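Local coordinates for protein Ral guanine nucleotide dissociation stimulator-like 2 (Mus musculus, PDB 4JGW) that probably acts as a guanine nucleotide exchange factor for a small G protein and associates in vitro with the GTP-bound forms of Rap1A and H-Ras, at residues Ala312-Leu317 / Ser342-Phe347; Lys293-Ala298 / Ala327-Thr332; Arg99-Glu104 / Leu148-Tyr153. One frame throughout, in Å; residues are numbered along the deposited sequence.

Contact 1 of 3, residues Ala312-Leu317 / Ser342-Phe347; sequences AVVSAL and SLCQIF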
ATOM      1  N   ALA A 312      -9.261  10.214  -9.473  1.00 31.05           N
ATOM      2  CA  ALA A 312      -8.542  10.593 -10.685  1.00 31.09           C
ATOM      3  C   ALA A 312      -9.408  11.479 -11.576  1.00 31.26           C
ATOM      4  O   ALA A 312      -8.956  12.521 -12.047  1.00 31.19           O
ATOM      5  CB  ALA A 312      -8.076   9.360 -11.442  1.00 31.00           C
ATOM      6  N   VAL A 313     -10.657  11.066 -11.775  1.00 31.41           N
ATOM      7  CA  VAL A 313     -11.590  11.791 -12.632  1.00 31.78           C
ATOM      8  C   VAL A 313     -12.072  13.082 -11.968  1.00 32.02           C
ATOM      9  O   VAL A 313     -12.076  14.138 -12.598  1.00 31.99           O
ATOM     10  CB  VAL A 313     -12.792  10.900 -13.056  1.00 31.58           C
ATOM     11  CG1 VAL A 313     -13.804  11.697 -13.862  1.00 31.75           C
ATOM     12  CG2 VAL A 313     -12.308   9.702 -13.866  1.00 31.47           C
ATOM     13  N   VAL A 314     -12.464  12.994 -10.698  1.00 32.46           N
ATOM     14  CA  VAL A 314     -12.992  14.151  -9.973  1.00 32.91           C
ATOM     15  C   VAL A 314     -11.947  15.267  -9.793  1.00 33.15           C
ATOM     16  O   VAL A 314     -12.278  16.446  -9.924  1.00 33.12           O
ATOM     17  CB  VAL A 314     -13.663  13.744  -8.623  1.00 33.03           C
ATOM     18  CG1 VAL A 314     -12.639  13.589  -7.504  1.00 33.28           C
ATOM     19  CG2 VAL A 314     -14.728  14.751  -8.224  1.00 33.31           C
ATOM     20  N   SER A 315     -10.695  14.893  -9.519  1.00 33.33           N
ATOM     21  CA  SER A 315      -9.621  15.875  -9.353  1.00 33.71           C
ATOM     22  C   SER A 315      -9.256  16.521 -10.687  1.00 34.02           C
ATOM     23  O   SER A 315      -8.911  17.703 -10.738  1.00 34.13           O
ATOM     24  CB  SER A 315      -8.385  15.253  -8.698  1.00 33.63           C
ATOM     25  OG  SER A 315      -7.785  14.278  -9.535  1.00 33.46           O
ATOM     26  N   ALA A 316      -9.340  15.733 -11.758  1.00 34.36           N
ATOM     27  CA  ALA A 316      -9.142  16.233 -13.116  1.00 34.60           C
ATOM     28  C   ALA A 316     -10.219  17.248 -13.503  1.00 34.79           C
ATOM     29  O   ALA A 316      -9.925  18.250 -14.149  1.00 34.84           O
ATOM     30  CB  ALA A 316      -9.115  15.083 -14.103  1.00 34.45           C
ATOM     31  N   LEU A 317     -11.459  16.981 -13.099  1.00 35.13           N
ATOM     32  CA  LEU A 317     -12.584  17.867 -13.396  1.00 35.52           C
ATOM     33  C   LEU A 317     -12.622  19.115 -12.507  1.00 35.97           C
ATOM     34  O   LEU A 317     -13.230  20.123 -12.876  1.00 36.01           O
ATOM     35  CB  LEU A 317     -13.913  17.107 -13.309  1.00 35.44           C
ATOM     36  CG  LEU A 317     -14.229  16.062 -14.388  1.00 35.27           C
ATOM     37  CD1 LEU A 317     -15.538  15.355 -14.071  1.00 35.15           C
ATOM     38  CD2 LEU A 317     -14.288  16.682 -15.777  1.00 34.69           C
ATOM     39  N   SER A 342     -21.768  15.546  -5.406  1.00 48.47           N
ATOM     40  CA  SER A 342     -21.800  14.393  -4.509  1.00 48.87           C
ATOM     41  C   SER A 342     -20.488  13.608  -4.553  1.00 49.16           C
ATOM     42  O   SER A 342     -20.050  13.070  -3.535  1.00 49.30           O
ATOM     43  CB  SER A 342     -22.982  13.481  -4.864  1.00 48.86           C
ATOM     44  OG  SER A 342     -23.046  12.353  -4.012  1.00 48.94           O
ATOM     45  N   LEU A 343     -19.870  13.552  -5.732  1.00 49.51           N
ATOM     46  CA  LEU A 343     -18.572  12.897  -5.903  1.00 49.84           C
ATOM     47  C   LEU A 343     -17.430  13.734  -5.335  1.00 50.13           C
ATOM     48  O   LEU A 343     -16.429  13.189  -4.866  1.00 50.17           O
ATOM     49  CB  LEU A 343     -18.307  12.584  -7.380  1.00 49.78           C
ATOM     50  CG  LEU A 343     -19.115  11.459  -8.033  1.00 49.80           C
ATOM     51  CD1 LEU A 343     -18.994  11.527  -9.548  1.00 49.48           C
ATOM     52  CD2 LEU A 343     -18.694  10.085  -7.515  1.00 49.82           C
ATOM     53  N   CYS A 344     -17.587  15.055  -5.383  1.00 50.51           N
ATOM     54  CA  CYS A 344     -16.595  15.981  -4.838  1.00 50.94           C
ATOM     55  C   CYS A 344     -16.536  15.932  -3.311  1.00 51.33           C
ATOM     56  O   CYS A 344     -15.466  16.098  -2.724  1.00 51.38           O
ATOM     57  CB  CYS A 344     -16.873  17.410  -5.312  1.00 50.85           C
ATOM     58  SG  CYS A 344     -16.504  17.702  -7.060  1.00 50.62           S
ATOM     59  N   GLN A 345     -17.682  15.691  -2.679  1.00 51.83           N
ATOM     60  CA  GLN A 345     -17.772  15.653  -1.216  1.00 52.41           C
ATOM     61  C   GLN A 345     -17.212  14.369  -0.591  1.00 52.61           C
ATOM     62  O   GLN A 345     -16.988  14.315   0.621  1.00 52.73           O
ATOM     63  CB  GLN A 345     -19.212  15.900  -0.746  1.00 52.48           C
ATOM     64  CG  GLN A 345     -19.727  17.321  -1.001  1.00 53.11           C
ATOM     65  CD  GLN A 345     -18.891  18.399  -0.320  1.00 53.95           C
ATOM     66  OE1 GLN A 345     -18.547  18.290   0.861  1.00 54.45           O
ATOM     67  NE2 GLN A 345     -18.568  19.451  -1.065  1.00 53.70           N
ATOM     68  N   ILE A 346     -16.986  13.348  -1.417  1.00 52.86           N
ATOM     69  CA  ILE A 346     -16.354  12.102  -0.970  1.00 53.03           C
ATOM     70  C   ILE A 346     -14.881  12.347  -0.633  1.00 53.19           C
ATOM     71  O   ILE A 346     -14.345  11.769   0.315  1.00 53.28           O
ATOM     72  CB  ILE A 346     -16.489  10.970  -2.027  1.00 53.05           C
ATOM     73  CG1 ILE A 346     -17.964  10.663  -2.301  1.00 53.08           C
ATOM     74  CG2 ILE A 346     -15.764   9.699  -1.574  1.00 53.00           C
ATOM     75  CD1 ILE A 346     -18.204   9.852  -3.561  1.00 52.88           C
ATOM     76  N   PHE A 347     -14.240  13.216  -1.412  1.00 53.33           N
ATOM     77  CA  PHE A 347     -12.840  13.572  -1.194  1.00 53.44           C
ATOM     78  C   PHE A 347     -12.691  15.039  -0.800  1.00 53.44           C
ATOM     79  O   PHE A 347     -13.264  15.487   0.194  1.00 53.47           O
ATOM     80  CB  PHE A 347     -12.019  13.283  -2.450  1.00 53.48           C
ATOM     81  CG  PHE A 347     -11.910  11.820  -2.785  1.00 53.73           C
ATOM     82  CD1 PHE A 347     -12.791  11.231  -3.691  1.00 53.72           C
ATOM     83  CD2 PHE A 347     -10.918  11.030  -2.204  1.00 53.58           C
ATOM     84  CE1 PHE A 347     -12.689   9.878  -4.009  1.00 53.75           C
ATOM     85  CE2 PHE A 347     -10.809   9.675  -2.517  1.00 53.75           C
ATOM     86  CZ  PHE A 347     -11.697   9.099  -3.421  1.00 53.67           C
TER
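V314 and C344 meet where helix 307-318 faces helix 334-344, and this pair illustrates how one branched residue can serve three partners at once. The methyl CG2 of V314 lies anti to its own backbone N, while CG1 sits between the N and the carbonyl carbon (chi1 83°). The two methyls therefore fork toward the other segment and divide the work. CG2 of V314 touches C344 SG at 3.6 Å, an apolar contact to the thiol sulfur. The same methyl also lies 4.1 Å from L343 O and 4.3 Å from L343 CB, so that it rests against the backbone of L343 as well as its side chain. The backbones come close here, with V314 CA and C344 CA 6.5 Å apart.

Both helices belong to the RasGEF domain (CDC25-homology domain), a largely helical catalytic module, and the contact brings together two segments separated by a mostly helical run of 24 residues. L343 also leans on E299 of helix 284-303, the same helix that V313 meets through A298, and C344 packs against Q318.

The other methyl of V314, CG1, reaches F347 CD1 at 4.5 Å, a loose approach oblique to the ring. Beyond V314, the phenyl ring of F347 meets that of Y311, their planes inclined at about 50°, and it also touches F307 and V310 of the same helix.

Contact 2 of 3, residues Lys293-Ala298 / Ala327-Thr332; sequences KWIRVA and AAWGET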
ATOM      1  N   LYS A 293     -20.112  12.742 -19.594  1.00 30.49           N
ATOM      2  CA  LYS A 293     -19.614  11.384 -19.794  1.00 30.14           C
ATOM      3  C   LYS A 293     -18.630  10.955 -18.704  1.00 29.84           C
ATOM      4  O   LYS A 293     -18.764   9.869 -18.135  1.00 29.66           O
ATOM      5  CB  LYS A 293     -18.967  11.242 -21.177  1.00 30.09           C
ATOM      6  CG  LYS A 293     -18.547   9.820 -21.537  1.00 30.44           C
ATOM      7  CD  LYS A 293     -19.758   8.911 -21.685  1.00 30.94           C
ATOM      8  CE  LYS A 293     -19.347   7.516 -22.087  1.00 31.16           C
ATOM      9  NZ  LYS A 293     -20.446   6.826 -22.812  1.00 32.50           N
ATOM     10  N   TRP A 294     -17.650  11.813 -18.423  1.00 29.53           N
ATOM     11  CA  TRP A 294     -16.639  11.535 -17.405  1.00 29.26           C
ATOM     12  C   TRP A 294     -17.214  11.522 -15.991  1.00 29.24           C
ATOM     13  O   TRP A 294     -16.774  10.732 -15.151  1.00 29.27           O
ATOM     14  CB  TRP A 294     -15.476  12.524 -17.501  1.00 29.25           C
ATOM     15  CG  TRP A 294     -14.527  12.220 -18.621  1.00 28.77           C
ATOM     16  CD1 TRP A 294     -14.331  12.958 -19.751  1.00 28.36           C
ATOM     17  CD2 TRP A 294     -13.649  11.090 -18.722  1.00 28.29           C
ATOM     18  NE1 TRP A 294     -13.387  12.361 -20.550  1.00 28.55           N
ATOM     19  CE2 TRP A 294     -12.949  11.214 -19.943  1.00 28.13           C
ATOM     20  CE3 TRP A 294     -13.388   9.981 -17.904  1.00 28.46           C
ATOM     21  CZ2 TRP A 294     -11.999  10.277 -20.364  1.00 28.15           C
ATOM     22  CZ3 TRP A 294     -12.444   9.049 -18.323  1.00 28.16           C
ATOM     23  CH2 TRP A 294     -11.761   9.206 -19.544  1.00 28.20           C
ATOM     24  N   ILE A 295     -18.191  12.395 -15.741  1.00 29.07           N
ATOM     25  CA  ILE A 295     -18.926  12.408 -14.475  1.00 29.10           C
ATOM     26  C   ILE A 295     -19.587  11.047 -14.241  1.00 29.15           C
ATOM     27  O   ILE A 295     -19.502  10.487 -13.144  1.00 29.20           O
ATOM     28  CB  ILE A 295     -19.989  13.548 -14.431  1.00 28.94           C
ATOM     29  CG1 ILE A 295     -19.310  14.910 -14.252  1.00 28.86           C
ATOM     30  CG2 ILE A 295     -20.999  13.319 -13.308  1.00 28.94           C
ATOM     31  CD1 ILE A 295     -20.199  16.106 -14.574  1.00 28.61           C
ATOM     32  N   ARG A 296     -20.229  10.525 -15.284  1.00 29.09           N
ATOM     33  CA  ARG A 296     -20.903   9.234 -15.224  1.00 29.12           C
ATOM     34  C   ARG A 296     -19.910   8.079 -15.074  1.00 29.25           C
ATOM     35  O   ARG A 296     -20.188   7.110 -14.368  1.00 29.39           O
ATOM     36  CB  ARG A 296     -21.796   9.042 -16.458  1.00 28.94           C
ATOM     37  CG  ARG A 296     -22.496   7.687 -16.557  1.00 28.66           C
ATOM     38  CD  ARG A 296     -23.452   7.416 -15.396  1.00 28.49           C
ATOM     39  NE  ARG A 296     -24.556   8.372 -15.344  1.00 28.54           N
ATOM     40  CZ  ARG A 296     -25.646   8.310 -16.106  1.00 28.11           C
ATOM     41  NH1 ARG A 296     -25.788   7.338 -17.001  1.00 28.27           N
ATOM     42  NH2 ARG A 296     -26.591   9.227 -15.976  1.00 27.70           N
ATOM     43  N   VAL A 297     -18.761   8.190 -15.736  1.00 29.42           N
ATOM     44  CA  VAL A 297     -17.683   7.207 -15.592  1.00 29.69           C
ATOM     45  C   VAL A 297     -17.174   7.179 -14.147  1.00 29.94           C
ATOM     46  O   VAL A 297     -16.941   6.105 -13.586  1.00 30.07           O
ATOM     47  CB  VAL A 297     -16.520   7.475 -16.581  1.00 29.48           C
ATOM     48  CG1 VAL A 297     -15.290   6.633 -16.233  1.00 29.37           C
ATOM     49  CG2 VAL A 297     -16.962   7.191 -18.008  1.00 29.58           C
ATOM     50  N   ALA A 298     -17.019   8.362 -13.555  1.00 30.16           N
ATOM     51  CA  ALA A 298     -16.621   8.490 -12.155  1.00 30.47           C
ATOM     52  C   ALA A 298     -17.664   7.867 -11.238  1.00 30.67           C
ATOM     53  O   ALA A 298     -17.319   7.208 -10.260  1.00 30.68           O
ATOM     54  CB  ALA A 298     -16.396   9.949 -11.792  1.00 30.45           C
ATOM     55  N   ALA A 327     -18.542  28.024 -19.813  1.00 40.40           N
ATOM     56  CA  ALA A 327     -19.513  27.849 -20.889  1.00 40.32           C
ATOM     57  C   ALA A 327     -19.894  26.375 -21.004  1.00 40.24           C
ATOM     58  O   ALA A 327     -21.077  26.039 -21.097  1.00 40.18           O
ATOM     59  CB  ALA A 327     -18.962  28.375 -22.208  1.00 40.31           C
ATOM     60  N   ALA A 328     -18.883  25.509 -20.979  1.00 40.19           N
ATOM     61  CA  ALA A 328     -19.084  24.062 -21.016  1.00 40.24           C
ATOM     62  C   ALA A 328     -19.852  23.571 -19.787  1.00 40.30           C
ATOM     63  O   ALA A 328     -20.822  22.824 -19.921  1.00 40.23           O
ATOM     64  CB  ALA A 328     -17.751  23.344 -21.139  1.00 40.09           C
ATOM     65  N   TRP A 329     -19.423  24.004 -18.600  1.00 40.42           N
ATOM     66  CA  TRP A 329     -20.123  23.680 -17.354  1.00 40.65           C
ATOM     67  C   TRP A 329     -21.557  24.215 -17.365  1.00 40.90           C
ATOM     68  O   TRP A 329     -22.472  23.568 -16.848  1.00 40.85           O
ATOM     69  CB  TRP A 329     -19.366  24.224 -16.137  1.00 40.59           C
ATOM     70  CG  TRP A 329     -18.172  23.400 -15.729  1.00 40.51           C
ATOM     71  CD1 TRP A 329     -16.859  23.768 -15.803  1.00 40.30           C
ATOM     72  CD2 TRP A 329     -18.184  22.075 -15.181  1.00 40.38           C
ATOM     73  NE1 TRP A 329     -16.054  22.758 -15.335  1.00 40.19           N
ATOM     74  CE2 TRP A 329     -16.840  21.706 -14.948  1.00 40.26           C
ATOM     75  CE3 TRP A 329     -19.201  21.162 -14.863  1.00 40.26           C
ATOM     76  CZ2 TRP A 329     -16.484  20.463 -14.414  1.00 40.30           C
ATOM     77  CZ3 TRP A 329     -18.846  19.924 -14.330  1.00 40.18           C
ATOM     78  CH2 TRP A 329     -17.498  19.590 -14.112  1.00 40.19           C
ATOM     79  N   GLY A 330     -21.738  25.390 -17.968  1.00 41.13           N
ATOM     80  CA  GLY A 330     -23.054  26.010 -18.115  1.00 41.41           C
ATOM     81  C   GLY A 330     -24.020  25.227 -18.987  1.00 41.65           C
ATOM     82  O   GLY A 330     -25.233  25.410 -18.884  1.00 41.74           O
ATOM     83  N   GLU A 331     -23.483  24.358 -19.843  1.00 41.84           N
ATOM     84  CA  GLU A 331     -24.298  23.504 -20.714  1.00 42.12           C
ATOM     85  C   GLU A 331     -24.531  22.105 -20.127  1.00 42.23           C
ATOM     86  O   GLU A 331     -25.273  21.300 -20.696  1.00 42.29           O
ATOM     87  CB  GLU A 331     -23.672  23.393 -22.113  1.00 42.14           C
ATOM     88  CG  GLU A 331     -23.655  24.693 -22.921  1.00 42.31           C
ATOM     89  CD  GLU A 331     -25.046  25.242 -23.211  1.00 42.59           C
ATOM     90  OE1 GLU A 331     -25.981  24.444 -23.442  1.00 42.55           O
ATOM     91  OE2 GLU A 331     -25.200  26.481 -23.210  1.00 43.01           O
ATOM     92  N   THR A 332     -23.896  21.828 -18.992  1.00 42.44           N
ATOM     93  CA  THR A 332     -24.030  20.545 -18.302  1.00 42.73           C
ATOM     94  C   THR A 332     -25.387  20.448 -17.599  1.00 42.95           C
ATOM     95  O   THR A 332     -25.802  21.384 -16.910  1.00 42.89           O
ATOM     96  CB  THR A 332     -22.872  20.335 -17.293  1.00 42.71           C
ATOM     97  OG1 THR A 332     -21.621  20.365 -17.993  1.00 42.55           O
ATOM     98  CG2 THR A 332     -23.002  19.003 -16.557  1.00 42.76           C
TER
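I295 of helix 284-303 reaches W329 and T332 with a single methyl, CD1, and this buried junction is an instructive case of a small contact made by the far end of one aliphatic chain. The segment 327-332 starts with A327 and A328, whose amide nitrogens are hydrogen-bonded to the two carboxylate oxygens of E470 and whose side chains rest on P284 and R287 of helix 284-303.

W329 follows. With CG anti to the carbonyl carbon (chi1 -78°) and the ring turned by chi2, the six-membered part of the indole ends near I295, and CZ3 of W329 stands 4.1 Å from I295 CD1. The methyl comes obliquely to the ring, and the two side chains are likewise inclined to each other. At the polar end of the indole, NE1 is hydrogen-bonded to I322 O, which helps fix the ring's orientation, and F340 meets the indole with the ring planes about 30° apart.

E331 then gives its backbone N to A328 O. T332 completes the contact with CG2, 4.5 Å from I295 CD1, while its hydroxyl OG1 donates to A328 O at 3.2 Å. The two donors reach this carbonyl from opposite faces of its plane, and the buried threonine hydroxyl is thereby satisfied within its own turn. I295 also packs on V339 and F340 of helix 334-344, so the junction is part of the hydrophobic helix packing of the RasGEF (CDC25-homology) domain.

Contact 3 of 3, residues Arg99-Glu104 / Leu148-Tyr153; sequences RLEALE and LLRTGY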
ATOM      1  N   ARG A  99      22.815 -14.813  15.112  1.00 41.03           N
ATOM      2  CA  ARG A  99      22.173 -15.288  16.337  1.00 41.26           C
ATOM      3  C   ARG A  99      22.166 -16.813  16.438  1.00 41.41           C
ATOM      4  O   ARG A  99      22.375 -17.369  17.518  1.00 41.41           O
ATOM      5  CB  ARG A  99      20.754 -14.710  16.458  1.00 41.27           C
ATOM      6  CG  ARG A  99      19.942 -15.182  17.668  1.00 41.47           C
ATOM      7  CD  ARG A  99      20.552 -14.752  18.996  1.00 41.80           C
ATOM      8  NE  ARG A  99      19.818 -15.320  20.127  1.00 42.54           N
ATOM      9  CZ  ARG A  99      20.211 -15.257  21.398  1.00 42.78           C
ATOM     10  NH1 ARG A  99      21.344 -14.648  21.729  1.00 42.49           N
ATOM     11  NH2 ARG A  99      19.461 -15.807  22.344  1.00 42.99           N
ATOM     12  N   LEU A 100      21.939 -17.480  15.308  1.00 41.66           N
ATOM     13  CA  LEU A 100      21.952 -18.941  15.254  1.00 41.98           C
ATOM     14  C   LEU A 100      23.356 -19.511  15.464  1.00 42.34           C
ATOM     15  O   LEU A 100      23.517 -20.545  16.116  1.00 42.33           O
ATOM     16  CB  LEU A 100      21.362 -19.445  13.930  1.00 41.84           C
ATOM     17  CG  LEU A 100      19.863 -19.252  13.669  1.00 41.73           C
ATOM     18  CD1 LEU A 100      19.532 -19.546  12.211  1.00 41.44           C
ATOM     19  CD2 LEU A 100      19.006 -20.110  14.599  1.00 41.52           C
ATOM     20  N   GLU A 101      24.358 -18.827  14.914  1.00 42.78           N
ATOM     21  CA  GLU A 101      25.760 -19.238  15.037  1.00 43.30           C
ATOM     22  C   GLU A 101      26.289 -19.111  16.464  1.00 43.56           C
ATOM     23  O   GLU A 101      27.046 -19.965  16.927  1.00 43.63           O
ATOM     24  CB  GLU A 101      26.645 -18.436  14.080  1.00 43.23           C
ATOM     25  CG  GLU A 101      26.587 -18.908  12.636  1.00 43.57           C
ATOM     26  CD  GLU A 101      27.167 -17.900  11.658  1.00 43.96           C
ATOM     27  OE1 GLU A 101      27.823 -16.929  12.097  1.00 44.12           O
ATOM     28  OE2 GLU A 101      26.966 -18.081  10.440  1.00 43.96           O
ATOM     29  N   ALA A 102      25.887 -18.047  17.155  1.00 44.00           N
ATOM     30  CA  ALA A 102      26.274 -17.828  18.551  1.00 44.48           C
ATOM     31  C   ALA A 102      25.513 -18.759  19.500  1.00 44.83           C
ATOM     32  O   ALA A 102      25.629 -18.649  20.726  1.00 45.01           O
ATOM     33  CB  ALA A 102      26.053 -16.374  18.940  1.00 44.40           C
ATOM     34  N   LEU A 103      24.749 -19.681  18.919  1.00 45.14           N
ATOM     35  CA  LEU A 103      23.881 -20.568  19.678  1.00 45.48           C
ATOM     36  C   LEU A 103      24.171 -22.038  19.365  1.00 45.67           C
ATOM     37  O   LEU A 103      23.434 -22.931  19.790  1.00 45.70           O
ATOM     38  CB  LEU A 103      22.419 -20.228  19.380  1.00 45.51           C
ATOM     39  CG  LEU A 103      21.505 -19.904  20.566  1.00 45.74           C
ATOM     40  CD1 LEU A 103      21.925 -18.610  21.253  1.00 45.75           C
ATOM     41  CD2 LEU A 103      20.077 -19.791  20.090  1.00 45.84           C
ATOM     42  N   GLU A 104      25.255 -22.278  18.628  1.00 45.91           N
ATOM     43  CA  GLU A 104      25.673 -23.631  18.254  1.00 46.13           C
ATOM     44  C   GLU A 104      26.263 -24.432  19.416  1.00 46.19           C
ATOM     45  O   GLU A 104      26.224 -25.665  19.406  1.00 46.27           O
ATOM     46  CB  GLU A 104      26.661 -23.585  17.083  1.00 46.18           C
ATOM     47  CG  GLU A 104      25.998 -23.510  15.715  1.00 46.39           C
ATOM     48  CD  GLU A 104      26.999 -23.384  14.581  1.00 46.77           C
ATOM     49  OE1 GLU A 104      27.584 -22.293  14.416  1.00 46.96           O
ATOM     50  OE2 GLU A 104      27.194 -24.376  13.848  1.00 47.18           O
ATOM     51  N   LEU A 148      22.610 -25.448   9.362  1.00 55.34           N
ATOM     52  CA  LEU A 148      21.611 -26.507   9.525  1.00 55.53           C
ATOM     53  C   LEU A 148      22.205 -27.907   9.376  1.00 55.70           C
ATOM     54  O   LEU A 148      21.866 -28.813  10.141  1.00 55.74           O
ATOM     55  CB  LEU A 148      20.453 -26.310   8.537  1.00 55.50           C
ATOM     56  CG  LEU A 148      19.532 -25.104   8.762  1.00 55.41           C
ATOM     57  CD1 LEU A 148      18.846 -24.697   7.471  1.00 55.16           C
ATOM     58  CD2 LEU A 148      18.504 -25.384   9.853  1.00 55.32           C
ATOM     59  N   LEU A 149      23.086 -28.072   8.391  1.00 55.94           N
ATOM     60  CA  LEU A 149      23.768 -29.345   8.147  1.00 56.14           C
ATOM     61  C   LEU A 149      24.818 -29.638   9.217  1.00 56.16           C
ATOM     62  O   LEU A 149      25.061 -30.796   9.555  1.00 56.25           O
ATOM     63  CB  LEU A 149      24.414 -29.354   6.755  1.00 56.21           C
ATOM     64  CG  LEU A 149      23.618 -29.869   5.547  1.00 56.51           C
ATOM     65  CD1 LEU A 149      22.403 -29.001   5.218  1.00 56.85           C
ATOM     66  CD2 LEU A 149      24.530 -29.976   4.333  1.00 56.80           C
ATOM     67  N   ARG A 150      25.426 -28.575   9.740  1.00 56.24           N
ATOM     68  CA  ARG A 150      26.443 -28.663  10.787  1.00 56.31           C
ATOM     69  C   ARG A 150      25.841 -29.102  12.122  1.00 56.36           C
ATOM     70  O   ARG A 150      26.483 -29.819  12.893  1.00 56.42           O
ATOM     71  CB  ARG A 150      27.121 -27.304  10.947  1.00 56.35           C
ATOM     72  CG  ARG A 150      28.556 -27.334  11.438  1.00 56.45           C
ATOM     73  CD  ARG A 150      29.285 -26.071  10.992  1.00 56.71           C
ATOM     74  NE  ARG A 150      28.586 -24.854  11.407  1.00 56.82           N
ATOM     75  CZ  ARG A 150      28.519 -23.734  10.688  1.00 56.98           C
ATOM     76  NH1 ARG A 150      29.099 -23.659   9.496  1.00 56.97           N
ATOM     77  NH2 ARG A 150      27.857 -22.686  11.159  1.00 56.96           N
ATOM     78  N   THR A 151      24.610 -28.666  12.387  1.00 56.36           N
ATOM     79  CA  THR A 151      23.899 -29.022  13.616  1.00 56.37           C
ATOM     80  C   THR A 151      23.062 -30.293  13.458  1.00 56.36           C
ATOM     81  O   THR A 151      22.614 -30.877  14.448  1.00 56.43           O
ATOM     82  CB  THR A 151      22.997 -27.865  14.118  1.00 56.39           C
ATOM     83  OG1 THR A 151      22.154 -27.408  13.053  1.00 56.44           O
ATOM     84  CG2 THR A 151      23.839 -26.702  14.629  1.00 56.21           C
ATOM     85  N   GLY A 152      22.859 -30.714  12.211  1.00 56.34           N
ATOM     86  CA  GLY A 152      22.081 -31.914  11.902  1.00 56.29           C
ATOM     87  C   GLY A 152      20.597 -31.745  12.170  1.00 56.26           C
ATOM     88  O   GLY A 152      19.957 -32.630  12.743  1.00 56.24           O
ATOM     89  N   TYR A 153      20.053 -30.605  11.753  1.00 56.23           N
ATOM     90  CA  TYR A 153      18.641 -30.290  11.956  1.00 56.20           C
ATOM     91  C   TYR A 153      17.764 -31.023  10.944  1.00 56.23           C
ATOM     92  O   TYR A 153      18.124 -31.149   9.772  1.00 56.23           O
ATOM     93  CB  TYR A 153      18.416 -28.776  11.865  1.00 56.15           C
ATOM     94  CG  TYR A 153      17.052 -28.317  12.340  1.00 56.02           C
ATOM     95  CD1 TYR A 153      16.813 -28.056  13.689  1.00 55.76           C
ATOM     96  CD2 TYR A 153      16.002 -28.136  11.437  1.00 55.88           C
ATOM     97  CE1 TYR A 153      15.565 -27.632  14.129  1.00 55.72           C
ATOM     98  CE2 TYR A 153      14.748 -27.715  11.868  1.00 55.85           C
ATOM     99  CZ  TYR A 153      14.537 -27.464  13.213  1.00 55.79           C
ATOM    100  OH  TYR A 153      13.300 -27.047  13.644  1.00 55.96           O
TER
HETATM  101  O   HOH W   1      26.913 -20.496   9.432  1.00 36.18           O
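R150 grips E104 side-on in a salt bridge, with NE and NH2 both directed at the single oxygen OE2. The bond from R150 NE to E104 OE2 is the shorter at 2.9 Å and nearly straight (164°), and it uses the syn lone pair of the carboxylate oxygen. R150 NH2 also reaches E104 OE2, at 3.2 Å, on the syn side but 31° out of the carboxylate plane. A further bond from R150 NH2 to E104 OE1 is weak. OE2 lies almost exactly in the guanidinium plane, yet the carboxylate is turned 39° from it, a compromise that gives OE2 two donors and leaves OE1 a minor share. A bend at chi3 in the arginine chain helps bring the group round to E104.

A second acid is joined through water: one molecule donates to E101 OE2 at 2.6 Å and accepts from R150 NH2 at 2.9 Å. E101 also has a long, weak ion pair with R143. The two negative charges, opposite to that of R150, probably help hold the guanidinium in place.

Farther from the charges, CG of E104 packs at 4.0 Å on CG2 of T151, whose hydroxyl is hydrogen-bonded to F147 O. E104 also leans on F147, as does L100. This surface contact joins the end of helix 89-101 and the loop just after it to the C-terminal end of helix 138-151 in the helical REM domain, which precedes the CDC25-homology domain in many Ras-family exchange factors.

How the contacts relate
From the N terminus, contact 3 comes first, closing a loop of 43 residues between helices 89-101 and 138-151 within the N-terminal Ras-GEF region. It is complete before the other two begin and lies across the chain's centre from them, its centre about 58 Å from that of contact 1 and about 68 Å from that of contact 2. In the RasGEF domain, contact 2 opens on helix 284-303 and contact 1 on helix 307-318; contact 2 then closes at 327-332 and contact 1 at 342-347, so their loops cross. The two touch directly, V313 meeting W294 and A298, and together they tie helices 284-303, 307-318, 326-330 and 334-344 to one another.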